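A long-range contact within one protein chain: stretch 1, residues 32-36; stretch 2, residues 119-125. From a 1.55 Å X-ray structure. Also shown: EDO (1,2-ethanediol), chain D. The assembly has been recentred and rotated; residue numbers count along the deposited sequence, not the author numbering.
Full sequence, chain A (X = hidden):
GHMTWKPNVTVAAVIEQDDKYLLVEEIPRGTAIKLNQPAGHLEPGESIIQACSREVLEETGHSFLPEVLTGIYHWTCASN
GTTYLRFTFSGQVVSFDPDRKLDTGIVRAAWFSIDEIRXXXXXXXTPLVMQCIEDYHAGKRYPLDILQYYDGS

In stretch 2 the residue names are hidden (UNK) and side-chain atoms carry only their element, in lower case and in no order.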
# COMPACT_ATOMS: atom_id res chain seq x y z
N ALA A 32 -4.16 17.97 6.19
CA ALA A 32 -4.80 16.88 6.96
C ALA A 32 -4.01 15.59 6.90
O ALA A 32 -3.67 15.11 5.81
CB ALA A 32 -6.21 16.63 6.46
N ILE A 33 -3.74 15.02 8.08
CA ILE A 33 -3.10 13.72 8.18
C ILE A 33 -4.08 12.57 7.92
O ILE A 33 -5.18 12.50 8.49
CB ILE A 33 -2.38 13.53 9.54
CG1 ILE A 33 -1.29 14.60 9.71
CG2 ILE A 33 -1.70 12.14 9.66
CD1 ILE A 33 -0.61 14.62 11.11
N LYS A 34 -3.64 11.64 7.06
CA LYS A 34 -4.43 10.48 6.71
C LYS A 34 -3.61 9.23 6.98
O LYS A 34 -2.37 9.27 6.94
CB LYS A 34 -4.83 10.51 5.22
CG LYS A 34 -5.67 11.73 4.79
CD LYS A 34 -7.04 11.76 5.51
CE LYS A 34 -7.81 13.02 5.15
NZ LYS A 34 -9.17 13.03 5.78
N LEU A 35 -4.28 8.14 7.30
CA LEU A 35 -3.64 6.82 7.45
C LEU A 35 -3.84 5.97 6.18
O LEU A 35 -4.93 5.95 5.59
CB LEU A 35 -4.31 6.10 8.62
CG LEU A 35 -3.63 4.85 9.14
CD1 LEU A 35 -2.29 5.22 9.79
CD2 LEU A 35 -4.58 4.13 10.15
N ASN A 36 -2.80 5.24 5.78
CA ASN A 36 -2.88 4.47 4.54
C ASN A 36 -1.87 3.33 4.57
O ASN A 36 -0.91 3.36 5.34
CB ASN A 36 -2.59 5.40 3.34
CG ASN A 36 -3.07 4.84 1.98
OD1 ASN A 36 -3.73 3.82 1.89
ND2 ASN A 36 -2.75 5.58 0.91
N UNK A 119 -10.17 2.42 15.03
CA UNK A 119 -10.53 3.63 15.76
C UNK A 119 -10.13 4.89 14.98
O UNK A 119 -10.57 5.99 15.29
c UNK A 119 -9.89 3.62 17.15
N UNK A 120 -9.30 4.70 13.96
CA UNK A 120 -8.82 5.81 13.15
C UNK A 120 -9.52 5.86 11.79
O UNK A 120 -9.05 6.53 10.88
n UNK A 120 -4.67 7.10 16.21
c UNK A 120 -5.10 6.37 13.92
c UNK A 120 -6.59 6.36 14.16
c UNK A 120 -4.44 7.39 14.79
c UNK A 120 -7.30 5.71 12.99
N UNK A 121 -10.64 5.14 11.67
CA UNK A 121 -11.37 4.99 10.41
C UNK A 121 -11.67 6.34 9.75
O UNK A 121 -11.49 6.48 8.53
o UNK A 121 -13.84 1.10 8.91
n UNK A 121 -13.34 1.50 11.07
c UNK A 121 -13.12 3.37 9.44
c UNK A 121 -13.47 1.88 9.80
c UNK A 121 -12.68 4.20 10.64
N UNK A 122 -12.07 7.35 10.54
CA UNK A 122 -12.39 8.65 9.95
C UNK A 122 -11.21 9.33 9.23
O UNK A 122 -11.43 10.15 8.33
c UNK A 122 -13.06 9.60 10.98
N UNK A 123 -9.97 8.98 9.60
CA UNK A 123 -8.77 9.60 8.96
C UNK A 123 -8.11 8.62 7.97
O UNK A 123 -7.04 8.91 7.44
c UNK A 123 -7.77 10.14 9.98
se UNK A 123 -5.87 9.87 12.14
c UNK A 123 -4.36 9.90 10.96
c UNK A 123 -7.15 9.09 10.86
N UNK A 124 -8.76 7.49 7.66
CA UNK A 124 -8.21 6.63 6.60
C UNK A 124 -8.25 7.40 5.28
O UNK A 124 -9.23 8.11 4.97
c UNK A 124 -9.15 2.51 8.63
c UNK A 124 -8.23 4.50 8.75
n UNK A 124 -9.40 3.14 7.50
c UNK A 124 -9.01 5.36 6.43
c UNK A 124 -8.86 4.40 7.55
n UNK A 124 -8.43 3.31 9.40
N UNK A 125 -7.20 7.21 4.47
CA UNK A 125 -7.15 7.89 3.19
C UNK A 125 -8.34 7.53 2.28
O UNK A 125 -8.93 8.40 1.65
c UNK A 125 -4.78 9.30 1.00
n UNK A 125 -2.47 9.06 -0.70
c UNK A 125 -5.80 7.64 2.50
c UNK A 125 -3.53 9.78 -1.11
n UNK A 125 -3.49 10.38 -2.31
n UNK A 125 -4.62 9.89 -0.34
c UNK A 125 -5.72 8.17 1.09
C1 EDO D . 1.25 7.39 -1.61
O1 EDO D . -0.18 7.07 -1.51
C2 EDO D . 1.76 7.84 -2.99
O2 EDO D . 3.18 7.58 -3.24
O HOH W 1 -10.55 10.49 5.57

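Position 119 carries a single side-chain carbon, and that atom stays well clear of stretch 1; one carbon means Ala 119. Position 120 has four carbons in a row ending in nitrogen, without a branch. Its CB points toward stretch 1 and lies 4.2 Å from CD2 of Leu 35, while the charged end leads away. The unbranched chain with its terminal nitrogen is Lys 120, which lends aliphatic length to the contact and leaves its amine outside.

Position 121 shows three carbons, the third carrying one oxygen and one nitrogen. It points away and touches nothing on stretch 1: an amide of this length is Gln 121. Position 122 again has one carbon, also directed away, so it is Ala 122; what it offers is its backbone O, which accepts a hydrogen bond of 2.9 Å from the O of water 1.

Position 123 has two carbons, a selenium and a last carbon, unbranched. The terminal carbon rests 3.7 Å from CG2 of Ile 33 and 4.5 Å from CB of Leu 35. Selenium in that chain identifies selenomethionine, Met 123. With chi1 p, chi2 t and chi3 m, its end comes nearer to stretch 1 and brings CE against these apolar side chains.

At position 124 one carbon leads to a five-membered ring of three carbons and two nitrogens. The CB points away, yet a ring carbon comes within 3.9 Å of CD2 of Leu 35. This imidazole belongs to His 124. Position 125 has three carbons, a nitrogen, then a carbon bearing two more nitrogens; its CB lies 4.1 Å from CB of Lys 34. The guanidinium makes it Arg 125, whose NH1 gives a weak hydrogen bond of 3.1 Å to O1 of the ethanediol.

The contact works through backbone first. Leu 35 N donates to Met 123 O at 2.9 Å, and Arg 125 N donates to Leu 35 O at 2.8 Å, so one strand residue is held by both its polar backbone atoms in a single bridge with His 124. A 3-10 turn at 121-123 comes just before it. Side chains then fill in around the bridge: Met 123 packs on Ile 33 and Leu 35, and Lys 34 NZ donates to the O of water 1 at 2.9 Å, a water that also donates to His 124 O at 2.8 Å. Pin the backbone, pack one flexible apolar chain beside it, and let water link an amine to carbonyls.

Stretch 2 (119-125) AKQAMHR
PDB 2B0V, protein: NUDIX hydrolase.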